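Local coordinates for protein alcohol dehydrogenase, zinc-containing (Streptococcus pneumoniae serotype 2, PDB 5YLN) that probably oxidises alcohols to aldehydes or ketones with NAD+ as a zinc-dependent alcohol dehydrogenase, at residues 8-16 against 45-53. Numbering follows the deposited sequence.
Sequences YTYVKPGLA and DLHIIKGDV
Tyr10, on strand 8-12, lays its ring along the last turn of helix 45-50. With CG anti to the backbone N (chi1 176°), the ring is carried from the hairpin to the helix end. CB makes only a loose contact with the methyl CG2 of Ile48. CG sits closest to that methyl, 3.8 Å from Ile48 CG2, which rests over the CG side of one ring face in a CH-pi contact, 4.0 Å from the centroid and 17° off the normal. The backbone N of Lys12 lies over the opposite face, toward the rim. CD2 stays by the same methyl, while CD1, CE1 and CZ run past the Ile48 carbonyl, Tyr10 CE1 coming within 3.1 Å of Ile48 O; CD1 also nears Ile49 CA, and the Ile49 carbonyl O lies at the ring edge. At the tip, Tyr10 OH is near that Ile48 oxygen and 3.8 Å from Gly51 CA.

Beyond the ring, the type II turn from Lys12 to Leu15 meets the helix C-terminus. Gly14 N donates to Ile49 O, 2.6 Å away, in a short bond. The N-H meets the carbonyl nearly head-on (C=O...N 165°), so an oxygen of the last helical turn is gripped by the hairpin turn. Pro13 CB packs beside Gly51, 4.1 Å from its CA, where the helix closes in a Schellman motif. Ile49 also turns CD1 onto Ala16 CB (3.9 Å), and this methyl approaches the Tyr8 ring obliquely; Tyr333 of helix 329-337 also packs on both Tyr8 and Ile49.

Ile48 also touches Leu62 and lies about 6 Å, side chain to side chain, from His64, a ligand of the zinc also bound by Cys42. The contact thus joins an N-terminal beta hairpin, with a classic bulge at Val11 and Lys12 opposite Leu15, to the helix following Cys42 in the GroES-like catalytic domain of zinc-containing alcohol dehydrogenases.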
loop_
_atom_site.group_PDB
_atom_site.type_symbol
_atom_site.label_atom_id
_atom_site.label_comp_id
_atom_site.label_asym_id
_atom_site.label_seq_id
_atom_site.Cartn_x
_atom_site.Cartn_y
_atom_site.Cartn_z
ATOM N N TYR A 8 16.081 32.966 -10.687
ATOM C CA TYR A 8 15.668 32.186 -11.855
ATOM C C TYR A 8 14.167 31.923 -11.762
ATOM O O TYR A 8 13.713 31.139 -10.919
ATOM C CB TYR A 8 16.447 30.875 -11.962
ATOM C CG TYR A 8 16.487 30.320 -13.375
ATOM C CD1 TYR A 8 16.918 31.115 -14.437
ATOM C CD2 TYR A 8 16.091 29.009 -13.651
ATOM C CE1 TYR A 8 16.948 30.620 -15.748
ATOM C CE2 TYR A 8 16.129 28.492 -14.949
ATOM C CZ TYR A 8 16.555 29.301 -15.994
ATOM O OH TYR A 8 16.588 28.796 -17.276
ATOM N N THR A 9 13.405 32.559 -12.646
ATOM C CA THR A 9 11.952 32.587 -12.587
ATOM C C THR A 9 11.355 31.756 -13.717
ATOM O O THR A 9 11.833 31.803 -14.852
ATOM C CB THR A 9 11.425 34.027 -12.703
ATOM O OG1 THR A 9 11.831 34.570 -13.966
ATOM C CG2 THR A 9 11.947 34.918 -11.572
ATOM N N TYR A 10 10.301 31.013 -13.397
ATOM C CA TYR A 10 9.429 30.434 -14.407
ATOM C C TYR A 10 8.581 31.532 -15.049
ATOM O O TYR A 10 8.035 32.394 -14.352
ATOM C CB TYR A 10 8.532 29.373 -13.767
ATOM C CG TYR A 10 7.516 28.764 -14.709
ATOM C CD1 TYR A 10 7.920 28.111 -15.866
ATOM C CD2 TYR A 10 6.159 28.809 -14.426
ATOM C CE1 TYR A 10 7.004 27.536 -16.728
ATOM C CE2 TYR A 10 5.226 28.235 -15.288
ATOM C CZ TYR A 10 5.656 27.608 -16.444
ATOM O OH TYR A 10 4.751 27.032 -17.328
ATOM N N VAL A 11 8.472 31.513 -16.378
ATOM C CA VAL A 11 7.694 32.511 -17.118
ATOM C C VAL A 11 6.434 31.905 -17.734
ATOM O O VAL A 11 5.313 32.317 -17.425
ATOM C CB VAL A 11 8.542 33.206 -18.206
ATOM C CG1 VAL A 11 7.760 34.369 -18.819
ATOM C CG2 VAL A 11 9.862 33.677 -17.638
ATOM N N LYS A 12 6.602 30.913 -18.598
ATOM C CA LYS A 12 5.519 30.288 -19.346
ATOM C C LYS A 12 6.058 28.980 -19.909
ATOM O O LYS A 12 7.261 28.723 -19.839
ATOM C CB LYS A 12 5.007 31.213 -20.470
ATOM C CG LYS A 12 5.977 31.320 -21.642
ATOM C CD LYS A 12 5.887 32.670 -22.403
ATOM C CE LYS A 12 4.639 32.798 -23.261
ATOM N NZ LYS A 12 4.737 33.932 -24.268
ATOM N N PRO A 13 5.200 28.121 -20.451
ATOM C CA PRO A 13 5.695 26.788 -20.841
ATOM C C PRO A 13 6.831 26.909 -21.845
ATOM O O PRO A 13 6.661 27.441 -22.943
ATOM C CB PRO A 13 4.449 26.109 -21.428
ATOM C CG PRO A 13 3.330 26.714 -20.633
ATOM C CD PRO A 13 3.723 28.171 -20.511
ATOM N N GLY A 14 8.008 26.454 -21.435
ATOM C CA GLY A 14 9.186 26.505 -22.270
ATOM C C GLY A 14 10.140 27.657 -22.024
ATOM O O GLY A 14 11.113 27.790 -22.770
ATOM N N LEU A 15 9.904 28.492 -21.011
ATOM C CA LEU A 15 10.711 29.691 -20.791
ATOM C C LEU A 15 10.918 29.931 -19.302
ATOM O O LEU A 15 9.956 30.144 -18.561
ATOM C CB LEU A 15 10.055 30.912 -21.419
ATOM C CG LEU A 15 10.793 32.245 -21.305
ATOM C CD1 LEU A 15 12.133 32.195 -22.030
ATOM C CD2 LEU A 15 9.925 33.371 -21.858
ATOM N N ALA A 16 12.173 29.928 -18.877
ATOM C CA ALA A 16 12.573 30.464 -17.589
ATOM C C ALA A 16 13.683 31.481 -17.825
ATOM O O ALA A 16 14.397 31.415 -18.830
ATOM C CB ALA A 16 13.038 29.360 -16.635
ATOM N N ASP A 45 11.892 20.659 -11.393
ATOM C CA ASP A 45 12.101 21.992 -11.953
ATOM C C ASP A 45 12.047 21.952 -13.475
ATOM O O ASP A 45 11.472 22.846 -14.112
ATOM C CB ASP A 45 13.443 22.565 -11.477
ATOM C CG ASP A 45 13.520 22.734 -9.948
ATOM O OD1 ASP A 45 12.477 22.991 -9.298
ATOM O OD2 ASP A 45 14.634 22.607 -9.393
ATOM N N LEU A 46 12.667 20.930 -14.078
ATOM C CA LEU A 46 12.569 20.749 -15.527
ATOM C C LEU A 46 11.116 20.610 -15.958
ATOM O O LEU A 46 10.689 21.209 -16.948
ATOM C CB LEU A 46 13.369 19.518 -15.951
ATOM C CG LEU A 46 14.841 19.574 -15.545
ATOM C CD1 LEU A 46 15.592 18.382 -16.092
ATOM C CD2 LEU A 46 15.431 20.889 -16.038
ATOM N N HIS A 47 10.343 19.814 -15.216
ATOM C CA HIS A 47 8.923 19.643 -15.512
ATOM C C HIS A 47 8.169 20.966 -15.420
ATOM O O HIS A 47 7.299 21.243 -16.253
ATOM C CB HIS A 47 8.301 18.622 -14.554
ATOM C CG HIS A 47 8.708 17.206 -14.829
ATOM N ND1 HIS A 47 8.360 16.543 -15.986
ATOM C CD2 HIS A 47 9.415 16.319 -14.085
ATOM C CE1 HIS A 47 8.851 15.317 -15.955
ATOM N NE2 HIS A 47 9.493 15.154 -14.810
ATOM N N ILE A 48 8.465 21.785 -14.399
ATOM C CA ILE A 48 7.791 23.078 -14.274
ATOM C C ILE A 48 8.029 23.925 -15.520
ATOM O O ILE A 48 7.098 24.510 -16.080
ATOM C CB ILE A 48 8.251 23.824 -13.009
ATOM C CG1 ILE A 48 7.736 23.158 -11.737
ATOM C CG2 ILE A 48 7.805 25.297 -13.069
ATOM C CD1 ILE A 48 8.501 23.571 -10.514
ATOM N N ILE A 49 9.286 24.008 -15.961
ATOM C CA ILE A 49 9.636 24.852 -17.105
ATOM C C ILE A 49 8.945 24.361 -18.366
ATOM O O ILE A 49 8.524 25.161 -19.212
ATOM C CB ILE A 49 11.162 24.898 -17.283
ATOM C CG1 ILE A 49 11.799 25.664 -16.116
ATOM C CG2 ILE A 49 11.545 25.518 -18.634
ATOM C CD1 ILE A 49 13.306 25.539 -16.061
ATOM N N LYS A 50 8.825 23.039 -18.518
ATOM C CA LYS A 50 8.114 22.461 -19.655
ATOM C C LYS A 50 6.625 22.783 -19.641
ATOM O O LYS A 50 5.992 22.766 -20.698
ATOM C CB LYS A 50 8.309 20.945 -19.679
ATOM C CG LYS A 50 9.519 20.477 -20.473
ATOM C CD LYS A 50 9.756 18.976 -20.298
ATOM C CE LYS A 50 8.525 18.175 -20.691
ATOM N NZ LYS A 50 7.984 18.591 -22.030
ATOM N N GLY A 51 6.054 23.091 -18.483
ATOM C CA GLY A 51 4.631 23.334 -18.373
ATOM C C GLY A 51 3.825 22.189 -17.797
ATOM O O GLY A 51 2.592 22.226 -17.869
ATOM N N ASP A 52 4.476 21.175 -17.228
ATOM C CA ASP A 52 3.771 20.022 -16.674
ATOM C C ASP A 52 3.438 20.182 -15.194
ATOM O O ASP A 52 2.874 19.254 -14.599
ATOM C CB ASP A 52 4.595 18.743 -16.868
ATOM C CG ASP A 52 5.016 18.529 -18.322
ATOM O OD1 ASP A 52 4.247 18.906 -19.228
ATOM O OD2 ASP A 52 6.123 17.979 -18.550
ATOM N N VAL A 53 3.785 21.313 -14.581
ATOM C CA VAL A 53 3.324 21.640 -13.234
ATOM C C VAL A 53 2.586 22.970 -13.323
ATOM O O VAL A 53 3.124 24.006 -12.913
ATOM C CB VAL A 53 4.486 21.715 -12.233
ATOM C CG1 VAL A 53 3.962 21.681 -10.816
ATOM C CG2 VAL A 53 5.476 20.581 -12.482
#